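Local coordinates for protein acetyltransferase, GNAT family (Enterococcus faecalis, PDB 1U6M) that probably transfers an acyl group, likely acetyl from acetyl-coenzyme A, to an acceptor substrate, at residues Gln13-Val19 against Ile40-Ala44; Met26-Ile30 against Val100-Ile104; Tyr49-Arg53 against Ile82-Leu87; Gly74-Glu78 against Glu107-Asn111; Trp113-Ile118 against Leu133-Leu137. One frame throughout, in Å; residues are numbered along the deposited sequence.

Contact 1 (Gln13-Val19 against Ile40-Ala44)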
# COMPACT_ATOMS: atom_id res chain seq x y z
N GLN A 13 14.82 0.90 1.70
CA GLN A 13 15.06 1.88 0.64
C GLN A 13 14.21 1.56 -0.60
O GLN A 13 13.63 2.49 -1.23
CB GLN A 13 16.55 1.94 0.28
CG GLN A 13 17.48 2.48 1.40
CD GLN A 13 17.45 3.99 1.42
OE1 GLN A 13 17.44 4.62 0.36
NE2 GLN A 13 17.38 4.58 2.61
N ALA A 14 14.09 0.26 -0.95
CA ALA A 14 13.33 -0.10 -2.15
C ALA A 14 11.83 0.22 -1.99
O ALA A 14 11.21 0.74 -2.88
CB ALA A 14 13.56 -1.64 -2.56
N ILE A 15 11.28 -0.07 -0.83
CA ILE A 15 9.91 0.23 -0.51
C ILE A 15 9.72 1.75 -0.53
O ILE A 15 8.76 2.25 -1.13
CB ILE A 15 9.53 -0.31 0.93
CG1 ILE A 15 9.55 -1.82 1.00
CG2 ILE A 15 8.19 0.25 1.38
CD1 ILE A 15 9.53 -2.33 2.46
N ALA A 16 10.65 2.48 0.10
CA ALA A 16 10.61 3.95 0.17
C ALA A 16 10.60 4.61 -1.22
O ALA A 16 9.83 5.56 -1.47
CB ALA A 16 11.77 4.49 1.06
N ARG A 17 11.37 4.06 -2.17
CA ARG A 17 11.42 4.59 -3.55
C ARG A 17 10.09 4.42 -4.26
O ARG A 17 9.63 5.31 -5.01
CB ARG A 17 12.54 3.94 -4.35
CG ARG A 17 13.87 4.45 -3.92
CD ARG A 17 15.16 3.77 -4.52
NE ARG A 17 16.17 3.92 -3.44
CZ ARG A 17 16.87 5.04 -3.16
NH1 ARG A 17 16.77 6.15 -3.90
NH2 ARG A 17 17.70 5.05 -2.12
N LEU A 18 9.47 3.25 -4.00
CA LEU A 18 8.20 2.94 -4.59
C LEU A 18 7.10 3.81 -3.99
O LEU A 18 6.24 4.32 -4.72
CB LEU A 18 7.92 1.43 -4.43
CG LEU A 18 8.77 0.48 -5.28
CD1 LEU A 18 8.55 -0.97 -4.85
CD2 LEU A 18 8.46 0.70 -6.78
N VAL A 19 7.11 3.97 -2.66
CA VAL A 19 6.16 4.87 -1.94
C VAL A 19 6.29 6.35 -2.37
O VAL A 19 5.29 7.01 -2.58
CB VAL A 19 6.28 4.74 -0.37
CG1 VAL A 19 5.38 5.71 0.31
CG2 VAL A 19 5.88 3.35 0.05
N ILE A 40 13.01 9.88 0.99
CA ILE A 40 13.30 8.45 0.88
C ILE A 40 13.88 7.95 2.19
O ILE A 40 13.39 6.94 2.72
CB ILE A 40 14.16 8.17 -0.39
CG1 ILE A 40 13.28 8.39 -1.63
CG2 ILE A 40 14.76 6.76 -0.36
CD1 ILE A 40 13.98 8.21 -2.98
N ASP A 41 14.84 8.67 2.78
CA ASP A 41 15.40 8.29 4.09
C ASP A 41 14.37 8.22 5.24
O ASP A 41 14.42 7.34 6.09
CB ASP A 41 16.57 9.24 4.47
CG ASP A 41 17.89 8.93 3.64
OD1 ASP A 41 17.88 9.01 2.39
OD2 ASP A 41 18.94 8.61 4.22
N LEU A 42 13.42 9.15 5.24
CA LEU A 42 12.41 9.24 6.27
C LEU A 42 11.45 8.04 6.13
O LEU A 42 11.21 7.34 7.09
CB LEU A 42 11.64 10.57 6.09
CG LEU A 42 12.39 11.87 6.46
CD1 LEU A 42 11.60 13.17 6.00
CD2 LEU A 42 12.75 11.97 7.96
N LEU A 43 10.89 7.86 4.94
CA LEU A 43 10.10 6.68 4.59
C LEU A 43 10.80 5.39 4.98
O LEU A 43 10.18 4.56 5.67
CB LEU A 43 9.79 6.70 3.08
CG LEU A 43 8.85 7.82 2.65
CD1 LEU A 43 8.78 8.02 1.09
CD2 LEU A 43 7.40 7.59 3.29
N ALA A 44 12.09 5.23 4.61
CA ALA A 44 12.85 3.96 4.89
C ALA A 44 12.96 3.71 6.34
O ALA A 44 12.76 2.57 6.81
CB ALA A 44 14.23 3.96 4.30
O HOH W 1 17.97 7.91 0.23

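Contact 2 (Met26-Ile30 against Val100-Ile104)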
# COMPACT_ATOMS: atom_id res chain seq x y z
N MET A 26 -0.01 12.05 -5.28
CA MET A 26 -0.97 12.76 -4.41
C MET A 26 -0.64 14.25 -4.31
O MET A 26 -1.45 15.04 -3.82
CB MET A 26 -0.93 12.23 -2.96
CG MET A 26 -1.53 10.90 -2.75
SD MET A 26 -1.03 10.19 -1.16
CE MET A 26 -2.32 10.89 -0.09
N GLU A 27 0.59 14.61 -4.70
CA GLU A 27 1.08 15.98 -4.64
C GLU A 27 1.03 16.51 -3.21
O GLU A 27 0.46 17.56 -2.89
CB GLU A 27 0.30 16.87 -5.62
CG GLU A 27 0.22 16.33 -7.05
CD GLU A 27 -0.57 17.25 -7.97
OE1 GLU A 27 -1.75 16.92 -8.30
OE2 GLU A 27 -0.02 18.33 -8.33
N LEU A 28 1.65 15.75 -2.33
CA LEU A 28 1.68 16.05 -0.93
C LEU A 28 2.53 17.28 -0.79
O LEU A 28 3.59 17.39 -1.44
CB LEU A 28 2.21 14.86 -0.16
CG LEU A 28 1.22 14.16 0.82
CD1 LEU A 28 -0.28 14.08 0.45
CD2 LEU A 28 1.74 12.81 1.19
N PRO A 29 2.05 18.28 -0.00
CA PRO A 29 2.83 19.52 0.16
C PRO A 29 4.18 19.32 0.81
O PRO A 29 5.05 20.15 0.59
CB PRO A 29 1.90 20.42 1.01
CG PRO A 29 0.50 19.84 0.73
CD PRO A 29 0.75 18.35 0.72
N ILE A 30 4.38 18.27 1.61
CA ILE A 30 5.69 18.02 2.21
C ILE A 30 6.84 17.86 1.16
O ILE A 30 7.99 18.01 1.48
CB ILE A 30 5.68 16.78 3.17
CG1 ILE A 30 6.94 16.76 4.06
CG2 ILE A 30 5.40 15.41 2.43
CD1 ILE A 30 6.92 17.86 5.14
N VAL A 100 2.36 16.83 9.52
CA VAL A 100 2.43 16.77 8.04
C VAL A 100 1.13 16.11 7.53
O VAL A 100 0.68 15.10 8.09
CB VAL A 100 3.69 15.93 7.62
CG1 VAL A 100 3.66 14.57 8.29
CG2 VAL A 100 3.84 15.78 6.10
N ARG A 101 0.54 16.65 6.47
CA ARG A 101 -0.62 16.07 5.83
C ARG A 101 -0.21 14.79 5.07
O ARG A 101 0.71 14.81 4.26
CB ARG A 101 -1.25 17.07 4.81
CG ARG A 101 -1.24 18.52 5.24
CD ARG A 101 -1.87 19.47 4.15
NE ARG A 101 -3.26 19.08 4.00
CZ ARG A 101 -4.28 19.77 4.48
NH1 ARG A 101 -4.11 20.95 5.07
NH2 ARG A 101 -5.48 19.24 4.37
N LEU A 102 -0.92 13.69 5.33
CA LEU A 102 -0.62 12.37 4.81
C LEU A 102 -1.90 11.85 4.18
O LEU A 102 -2.49 12.51 3.32
CB LEU A 102 -0.09 11.44 5.91
CG LEU A 102 1.32 11.78 6.43
CD1 LEU A 102 1.87 10.86 7.57
CD2 LEU A 102 2.37 11.98 5.26
N PHE A 103 -2.34 10.67 4.57
CA PHE A 103 -3.62 10.13 4.01
C PHE A 103 -4.81 10.38 4.90
O PHE A 103 -4.73 10.29 6.13
CB PHE A 103 -3.50 8.62 3.76
CG PHE A 103 -2.23 8.21 3.08
CD1 PHE A 103 -1.05 8.10 3.80
CD2 PHE A 103 -2.22 7.93 1.72
CE1 PHE A 103 0.13 7.73 3.19
CE2 PHE A 103 -1.03 7.53 1.11
CZ PHE A 103 0.14 7.44 1.84
N ILE A 104 -5.93 10.63 4.27
CA ILE A 104 -7.21 10.52 4.97
C ILE A 104 -7.53 9.03 5.18
O ILE A 104 -7.47 8.24 4.25
CB ILE A 104 -8.30 11.33 4.25
CG1 ILE A 104 -7.77 12.76 3.97
CG2 ILE A 104 -9.55 11.42 5.12
CD1 ILE A 104 -8.77 13.69 3.34
O HOH W 2 2.20 16.83 3.18

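Contact 3 (Tyr49-Arg53 against Ile82-Leu87)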
# COMPACT_ATOMS: atom_id res chain seq x y z
N TYR A 49 9.25 0.13 11.45
CA TYR A 49 8.17 -0.04 12.46
C TYR A 49 7.14 -1.08 12.04
O TYR A 49 6.53 -0.96 10.99
CB TYR A 49 7.44 1.28 12.67
CG TYR A 49 8.27 2.39 13.31
CD1 TYR A 49 9.31 3.00 12.62
CD2 TYR A 49 7.98 2.84 14.62
CE1 TYR A 49 10.08 3.99 13.20
CE2 TYR A 49 8.75 3.89 15.24
CZ TYR A 49 9.77 4.44 14.52
OH TYR A 49 10.53 5.41 15.07
N PRO A 50 6.90 -2.09 12.90
CA PRO A 50 5.96 -3.21 12.67
C PRO A 50 4.55 -2.80 12.21
O PRO A 50 3.95 -3.49 11.32
CB PRO A 50 5.87 -3.84 14.07
CG PRO A 50 7.32 -3.67 14.60
CD PRO A 50 7.59 -2.22 14.21
N THR A 51 4.08 -1.70 12.81
CA THR A 51 2.73 -1.14 12.61
C THR A 51 2.62 -0.07 11.51
O THR A 51 1.51 0.35 11.15
CB THR A 51 2.14 -0.52 13.92
OG1 THR A 51 2.83 0.67 14.24
CG2 THR A 51 2.25 -1.47 15.15
N TYR A 52 3.73 0.37 10.95
CA TYR A 52 3.66 1.40 9.90
C TYR A 52 2.88 0.89 8.65
O TYR A 52 2.98 -0.30 8.29
CB TYR A 52 5.06 1.90 9.52
CG TYR A 52 5.04 2.98 8.48
CD1 TYR A 52 4.22 4.12 8.66
CD2 TYR A 52 5.84 2.90 7.32
CE1 TYR A 52 4.15 5.12 7.69
CE2 TYR A 52 5.78 3.93 6.33
CZ TYR A 52 4.92 5.03 6.55
OH TYR A 52 4.83 6.05 5.62
N ARG A 53 2.10 1.79 8.04
CA ARG A 53 1.43 1.56 6.76
C ARG A 53 2.29 0.73 5.78
O ARG A 53 1.83 -0.27 5.21
CB ARG A 53 1.07 2.89 6.13
CG ARG A 53 0.22 2.73 4.87
CD ARG A 53 -0.04 4.12 4.24
NE ARG A 53 -0.96 4.91 5.08
CZ ARG A 53 -2.29 4.93 4.90
NH1 ARG A 53 -2.87 4.21 3.96
NH2 ARG A 53 -3.06 5.66 5.70
N ILE A 82 -4.00 3.55 13.20
CA ILE A 82 -2.69 3.55 13.82
C ILE A 82 -1.49 3.51 12.84
O ILE A 82 -0.32 3.55 13.31
CB ILE A 82 -2.55 2.47 14.97
CG1 ILE A 82 -2.80 1.03 14.48
CG2 ILE A 82 -3.52 2.75 16.06
CD1 ILE A 82 -1.51 0.19 14.26
N ILE A 83 -1.75 3.44 11.52
CA ILE A 83 -0.70 3.06 10.53
C ILE A 83 0.31 4.17 10.15
O ILE A 83 1.47 3.90 9.78
CB ILE A 83 -1.32 2.36 9.23
CG1 ILE A 83 -2.44 3.22 8.63
CG2 ILE A 83 -1.69 0.84 9.54
CD1 ILE A 83 -3.01 2.69 7.34
N ASP A 84 -0.12 5.41 10.28
CA ASP A 84 0.69 6.60 9.95
C ASP A 84 1.50 7.18 11.08
O ASP A 84 2.43 7.98 10.83
CB ASP A 84 -0.16 7.68 9.30
CG ASP A 84 -0.65 7.28 7.88
OD1 ASP A 84 0.12 6.65 7.09
OD2 ASP A 84 -1.81 7.61 7.56
N GLU A 85 1.17 6.76 12.32
CA GLU A 85 1.89 7.19 13.53
C GLU A 85 3.40 7.03 13.43
O GLU A 85 4.08 7.99 13.71
CB GLU A 85 1.43 6.48 14.84
CG GLU A 85 -0.06 6.58 15.18
CD GLU A 85 -0.40 5.96 16.56
OE1 GLU A 85 0.52 5.42 17.24
OE2 GLU A 85 -1.55 6.02 16.98
N PRO A 86 3.91 5.82 13.08
CA PRO A 86 5.37 5.69 12.89
C PRO A 86 6.06 6.77 12.04
O PRO A 86 7.16 7.22 12.43
CB PRO A 86 5.50 4.28 12.29
CG PRO A 86 4.37 3.51 13.01
CD PRO A 86 3.24 4.50 12.93
N LEU A 87 5.45 7.19 10.93
CA LEU A 87 6.05 8.25 10.08
C LEU A 87 6.07 9.61 10.83
O LEU A 87 7.01 10.36 10.70
CB LEU A 87 5.31 8.46 8.74
CG LEU A 87 6.11 8.79 7.47
CD1 LEU A 87 5.38 9.65 6.33
CD2 LEU A 87 7.61 9.18 7.64
O HOH W 3 1.27 2.44 15.09
O HOH W 4 2.32 7.25 5.60

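Contact 4 (Gly74-Glu78 against Glu107-Asn111)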
# COMPACT_ATOMS: atom_id res chain seq x y z
N GLY A 74 -0.91 -4.10 2.59
CA GLY A 74 -2.24 -4.14 3.15
C GLY A 74 -2.23 -4.49 4.64
O GLY A 74 -1.15 -4.82 5.20
N TYR A 75 -3.41 -4.47 5.27
CA TYR A 75 -3.49 -4.57 6.73
C TYR A 75 -4.93 -4.92 7.09
O TYR A 75 -5.86 -4.58 6.31
CB TYR A 75 -3.05 -3.23 7.44
CG TYR A 75 -3.47 -1.97 6.68
CD1 TYR A 75 -4.78 -1.46 6.79
CD2 TYR A 75 -2.56 -1.31 5.82
CE1 TYR A 75 -5.19 -0.32 6.01
CE2 TYR A 75 -2.96 -0.18 5.06
CZ TYR A 75 -4.26 0.29 5.17
OH TYR A 75 -4.65 1.40 4.41
N PRO A 76 -5.12 -5.56 8.27
CA PRO A 76 -6.51 -5.65 8.86
C PRO A 76 -7.15 -4.28 8.91
O PRO A 76 -6.49 -3.36 9.27
CB PRO A 76 -6.29 -6.16 10.27
CG PRO A 76 -4.93 -7.04 10.11
CD PRO A 76 -4.09 -6.27 9.08
N ALA A 77 -8.43 -4.15 8.53
CA ALA A 77 -9.17 -2.86 8.60
C ALA A 77 -9.09 -2.13 9.96
O ALA A 77 -9.11 -0.90 10.02
CB ALA A 77 -10.60 -3.08 8.24
N GLU A 78 -9.06 -2.89 11.06
CA GLU A 78 -8.98 -2.25 12.40
C GLU A 78 -7.66 -1.51 12.64
O GLU A 78 -7.59 -0.76 13.60
CB GLU A 78 -9.27 -3.25 13.53
CG GLU A 78 -8.28 -4.41 13.63
CD GLU A 78 -8.59 -5.59 12.70
OE1 GLU A 78 -7.97 -6.66 12.93
OE2 GLU A 78 -9.40 -5.46 11.73
N GLU A 107 -10.93 4.55 4.38
CA GLU A 107 -11.09 3.81 3.15
C GLU A 107 -11.44 2.31 3.29
O GLU A 107 -11.80 1.67 2.32
CB GLU A 107 -9.89 4.06 2.22
CG GLU A 107 -8.52 3.79 2.78
CD GLU A 107 -7.41 4.37 1.90
OE1 GLU A 107 -6.30 3.81 1.78
OE2 GLU A 107 -7.64 5.43 1.33
N THR A 108 -11.34 1.79 4.51
CA THR A 108 -11.61 0.38 4.78
C THR A 108 -13.03 0.10 5.25
O THR A 108 -13.71 1.01 5.69
CB THR A 108 -10.59 -0.25 5.77
OG1 THR A 108 -10.91 0.15 7.12
CG2 THR A 108 -9.17 0.14 5.42
N LEU A 109 -13.47 -1.16 5.12
CA LEU A 109 -14.66 -1.68 5.79
C LEU A 109 -14.28 -2.67 6.92
O LEU A 109 -13.24 -3.33 6.84
CB LEU A 109 -15.58 -2.40 4.81
CG LEU A 109 -16.32 -1.61 3.73
CD1 LEU A 109 -17.40 -2.49 3.15
CD2 LEU A 109 -16.92 -0.27 4.26
N PRO A 110 -15.13 -2.77 7.99
CA PRO A 110 -14.82 -3.71 9.10
C PRO A 110 -14.58 -5.15 8.61
O PRO A 110 -15.20 -5.57 7.65
CB PRO A 110 -16.09 -3.65 9.98
CG PRO A 110 -16.73 -2.35 9.67
CD PRO A 110 -16.40 -2.02 8.23
N ASN A 111 -13.73 -5.92 9.26
CA ASN A 111 -13.61 -7.36 8.91
C ASN A 111 -12.96 -7.81 7.55
O ASN A 111 -12.87 -9.01 7.27
CB ASN A 111 -14.99 -8.04 9.10
CG ASN A 111 -15.58 -7.79 10.52
OD1 ASN A 111 -16.71 -7.29 10.66
ND2 ASN A 111 -14.78 -8.08 11.58

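Contact 5 (Trp113-Ile118 against Leu133-Leu137)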
# COMPACT_ATOMS: atom_id res chain seq x y z
N TRP A 113 -9.29 -7.86 5.25
CA TRP A 113 -7.88 -7.50 5.08
C TRP A 113 -7.85 -6.50 3.91
O TRP A 113 -8.31 -6.81 2.80
CB TRP A 113 -7.06 -8.71 4.78
CG TRP A 113 -5.55 -8.49 4.84
CD1 TRP A 113 -4.72 -8.72 5.90
CD2 TRP A 113 -4.69 -8.04 3.76
NE1 TRP A 113 -3.41 -8.43 5.56
CE2 TRP A 113 -3.37 -8.01 4.26
CE3 TRP A 113 -4.92 -7.64 2.44
CZ2 TRP A 113 -2.27 -7.62 3.47
CZ3 TRP A 113 -3.82 -7.24 1.64
CH2 TRP A 113 -2.53 -7.24 2.15
N TYR A 114 -7.45 -5.27 4.20
CA TYR A 114 -7.55 -4.23 3.20
C TYR A 114 -6.25 -4.08 2.36
O TYR A 114 -5.14 -3.93 2.92
CB TYR A 114 -7.87 -2.90 3.86
CG TYR A 114 -7.94 -1.76 2.85
CD1 TYR A 114 -6.97 -0.74 2.85
CD2 TYR A 114 -8.95 -1.71 1.89
CE1 TYR A 114 -7.05 0.32 1.93
CE2 TYR A 114 -9.00 -0.63 0.95
CZ TYR A 114 -8.05 0.35 0.99
OH TYR A 114 -8.09 1.38 0.07
N LEU A 115 -6.41 -4.12 1.03
CA LEU A 115 -5.29 -3.91 0.11
C LEU A 115 -5.12 -2.42 -0.10
O LEU A 115 -5.90 -1.79 -0.78
CB LEU A 115 -5.49 -4.64 -1.23
CG LEU A 115 -4.53 -4.29 -2.40
CD1 LEU A 115 -3.13 -4.61 -2.03
CD2 LEU A 115 -4.94 -5.01 -3.77
N ASP A 116 -4.05 -1.88 0.47
CA ASP A 116 -3.70 -0.48 0.37
C ASP A 116 -3.09 -0.15 -1.01
O ASP A 116 -3.51 0.77 -1.68
CB ASP A 116 -2.67 -0.19 1.47
CG ASP A 116 -2.35 1.28 1.60
OD1 ASP A 116 -2.59 1.86 2.68
OD2 ASP A 116 -1.89 1.88 0.63
N THR A 117 -2.05 -0.90 -1.41
CA THR A 117 -1.44 -0.64 -2.66
C THR A 117 -0.72 -1.81 -3.30
O THR A 117 -0.12 -2.64 -2.63
CB THR A 117 -0.53 0.64 -2.62
OG1 THR A 117 -0.29 0.98 -4.00
CG2 THR A 117 0.83 0.39 -2.10
N ILE A 118 -0.80 -1.89 -4.63
CA ILE A 118 0.13 -2.75 -5.40
C ILE A 118 0.95 -1.81 -6.27
O ILE A 118 0.39 -1.04 -7.04
CB ILE A 118 -0.61 -3.84 -6.27
CG1 ILE A 118 -1.18 -4.95 -5.37
CG2 ILE A 118 0.35 -4.37 -7.35
CD1 ILE A 118 -2.23 -5.77 -5.99
N LEU A 133 1.12 -10.44 -7.86
CA LEU A 133 1.10 -10.05 -6.47
C LEU A 133 -0.33 -10.19 -5.91
O LEU A 133 -0.53 -10.69 -4.82
CB LEU A 133 1.67 -8.61 -6.30
CG LEU A 133 3.20 -8.52 -6.22
CD1 LEU A 133 3.61 -7.09 -6.33
CD2 LEU A 133 3.69 -9.13 -4.91
N LEU A 134 -1.30 -9.77 -6.70
CA LEU A 134 -2.69 -9.83 -6.35
C LEU A 134 -3.17 -11.30 -6.19
O LEU A 134 -3.91 -11.61 -5.23
CB LEU A 134 -3.43 -9.07 -7.44
CG LEU A 134 -4.92 -8.94 -7.50
CD1 LEU A 134 -5.51 -8.34 -6.21
CD2 LEU A 134 -5.23 -8.07 -8.72
N ASP A 135 -2.70 -12.21 -7.06
CA ASP A 135 -2.99 -13.64 -6.90
C ASP A 135 -2.53 -14.24 -5.55
O ASP A 135 -3.04 -15.27 -5.13
CB ASP A 135 -2.34 -14.49 -8.03
CG ASP A 135 -3.03 -14.31 -9.38
OD1 ASP A 135 -4.15 -13.75 -9.46
OD2 ASP A 135 -2.44 -14.74 -10.40
N ALA A 136 -1.50 -13.65 -4.95
CA ALA A 136 -0.83 -14.17 -3.75
C ALA A 136 -1.50 -13.67 -2.50
O ALA A 136 -1.17 -14.10 -1.41
CB ALA A 136 0.65 -13.69 -3.71
N LEU A 137 -2.42 -12.74 -2.65
CA LEU A 137 -2.98 -12.05 -1.50
C LEU A 137 -4.03 -12.80 -0.67
O LEU A 137 -4.14 -12.51 0.51
CB LEU A 137 -3.50 -10.67 -1.93
CG LEU A 137 -2.40 -9.58 -2.13
CD1 LEU A 137 -3.01 -8.27 -2.51
CD2 LEU A 137 -1.41 -9.46 -0.90

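Contact 1 (Gln13-Val19 against Ile40-Ala44)
Ala16 and Leu43 bring helices 12-25 and 36-47 together, their CA atoms 5.2 Å apart, and Gln13 and Ala44 repeat that spacing towards the N-terminal side of the first helix. The local axes approach to 8.1 Å and cross at 121°, with the small Ala16 at the crossing. Its CB lies on the backbone of the other helix, 3.4 Å from Ile40 O, and also presses against Leu43 CB at 3.6 Å. One turn further on, Val19 meets the end of Leu43, CG1 to CD2.

The outer side is built from long chains. Ile40 turns its CG2 branch, anti to the backbone N, and its CD1 end up to Arg17, so that CG2 lies 3.8 Å above one face of the guanidinium, off towards the rim, and CD1 comes to 3.6 Å from Arg17 NH1. Gln13 bends at chi2 (-81°), which lays its amide across the Ile40 branch, with OE1 near CG2, and brings NE2 over Ala44 CB at 3.6 Å. Tyr52 also packs on Leu43.

The junction is therefore held by apolar packing at its centre, while the charged ends of Arg17 and Asp41 stay at the exposed margin, 6.0 Å apart from Arg17 NH2 to Asp41 OD1, too far to pair directly.

Contact 2 (Met26-Ile30 against Val100-Ile104)
Two surface loops meet here, the one leaving helix 12-25 and the one leading towards strand 112-120, with a Met-aromatic contact between Met26 and Phe103 at one end. The Met26 sulfur sits 4.3 Å from the centroid of the Phe103 ring, 46° off the ring normal, so it comes in obliquely. The chain bends at chi3 (88°), which swings CE back to 3.5 Å from Phe103 CD2. That ring also makes a cation-pi contact with Arg53 and packs on Leu23 of helix 12-25.

The loops run almost oppositely, 164° apart end to end. After helix 12-25, Glu27 leaves helical geometry with a positive phi, and Leu28 follows with the end of its side chain against the partner. The two irregular loops join by side-chain packing and a shared water. Leu28 rests on the backbone, its CG 3.5 Å from Arg101 O. Water 2 links the two chains: it accepts from Ile30 N at 3.0 Å and donates to the same Arg101 O at 2.7 Å. Beyond it, the CG2 methyl of Val100 is pushed against the branch point of Ile30, 3.6 Å from CB, and Phe91 of helix 85-93 touches both residues.

Contact 3 (Tyr49-Arg53 against Ile82-Leu87)
Arg53, just past the type I turn Tyr49 to Tyr52, meets Asp84 side-on; the turn packs against the start of helix 85-93. The guanidinium and carboxylate planes are 22° apart, and two nitrogens take one oxygen each on its syn side: NE reaches OD1 at 2.9 Å, almost straight at 175°, and NH2 reaches OD2 at 3.0 Å. Both oxygens lie near the guanidinium plane. Ile83 CD1 covers one face of that plane, over its centre, 3.4 Å from Arg53 CZ. The remaining nitrogen, NH1, pairs with Asp116 on strand 112-120, so this buried arginine answers two carboxylates. Glu105 lies close to Asp84 with like charge, a closeness the arginine probably helps to offset.

Both tyrosines touch Pro86. Its CA lies over one face of the Tyr49 ring, off towards the rim, and its CB comes to 3.5 Å from Tyr49 CG and also touches Tyr52 CB. The Tyr52 ring, swung out with CG anti to the backbone N, runs on to Leu87, whose CG sits by the hydroxyl. Water 4 joins that hydroxyl to Asp84 OD1. On the backbone, Arg53 N donates to Ile83 O at 2.8 Å, tilted 33° from the carbonyl plane.

Contact 4 (Gly74-Glu78 against Glu107-Asn111)
The Tyr75 ring meets segment 107-111 along its rim: Thr108 CG2 comes in at the edge, near the ring plane, 4.0 Å from CE1. Beyond the hydroxyl, the Glu107 carboxylate lies almost level with the ring, their planes only 7° apart, with OE1 3.9 Å from Tyr75 OH. That is too long to be the main tie of the hydroxyl, which bonds to Asp116 OD1 on the neighbouring strand. Over one ring face, off towards the rim, sits the end methyl of Ile83.

Ala77 carries the rest of the contact. Its CB points at the bend in the other segment, tight against Leu109 O at 3.0 Å and 3.4 Å from Thr108 OG1. Thr108 holds OG1 between its backbone N and carbonyl carbon (chi1 77°), which turns the oxygen towards Ala77 and leaves CG2 for the tyrosine. Glu80 OE2 bonds to that OG1, and Glu80 OE1 takes Glu107 N, so one carboxylate takes two groups of the loop.

Strand 67-76 ends at Pro76 and passes into a short 3-10 segment, while 107-111 leads into strand 112-120, the antiparallel neighbour of 67-76. Backbone bonds from Tyr75 to Tyr114 and from Ala77 to Glu112 carry the sheet up to this point, and Leu109 packs on strands 170-177 and 180-188.

Contact 5 (Trp113-Ile118 against Leu133-Leu137)
Aliphatic packing does most of the work between Leu115 and Ile118 of strand 112-120 and the leucines of 133-137. Leu137 is the central piece. Its CD1 meets Leu115 CD1 at 3.7 Å, the two side chains crossing at about a right angle, and the same methyl comes near Ile118 CD1. Leu134 fills in alongside: a chi1 of 177° turns CG away from its own N, and CD1 reaches Leu115 CD2 at 4.2 Å, while Leu134 CB takes Ile118 CD1 at 3.8 Å. Ile118 CG2 touches Leu133 CD1 more loosely, at 4.4 Å.

One aromatic group joins them. The other methyl of Leu137, CD2, approaches the six-membered part of the Trp113 indole obliquely, 3.9 Å from CH2, so each branch of Leu137 has its own partner on the strand.

Backbone geometry explains the spacing of the strand residues. Asp116 and Thr117 both face Val73, a classic beta bulge, and the extra residue shifts the alternation: Trp113, Leu115 and Ile118 point at segment 133-137, where a regular strand would have presented Thr117. A bulge in this strand is familiar in the GNAT fold; in relatives it lies beside the acyl-coenzyme A site, probably here too.

The strand runs between 67-76 and 148-154, with Trp113 and Leu115 bonded through their backbones to Gly150. Ala72 and Leu149 extend the apolar surface under Leu137, and helix 137-142 covers the indole through Val140 and Ala141.

In the fold
From the N terminus, contact 1 closes first, pairing helices 12-25 and 36-47. Contact 3 opens just after it and joins the following loop to the start of helix 85-93, spanning the hairpin of strands 59-64 and 67-76. Contact 2 crosses contact 1 and encloses contact 3, returning the chain from 100-104 to the end of the first helix. Contact 4 crosses both 2 and 3, setting the end of strand 67-76 beside the loop into strand 112-120. Contact 5 follows in series, packing that strand under helix 129-135. Arg53 and Tyr75 both reach Asp116, which joins contacts 3, 4 and 5.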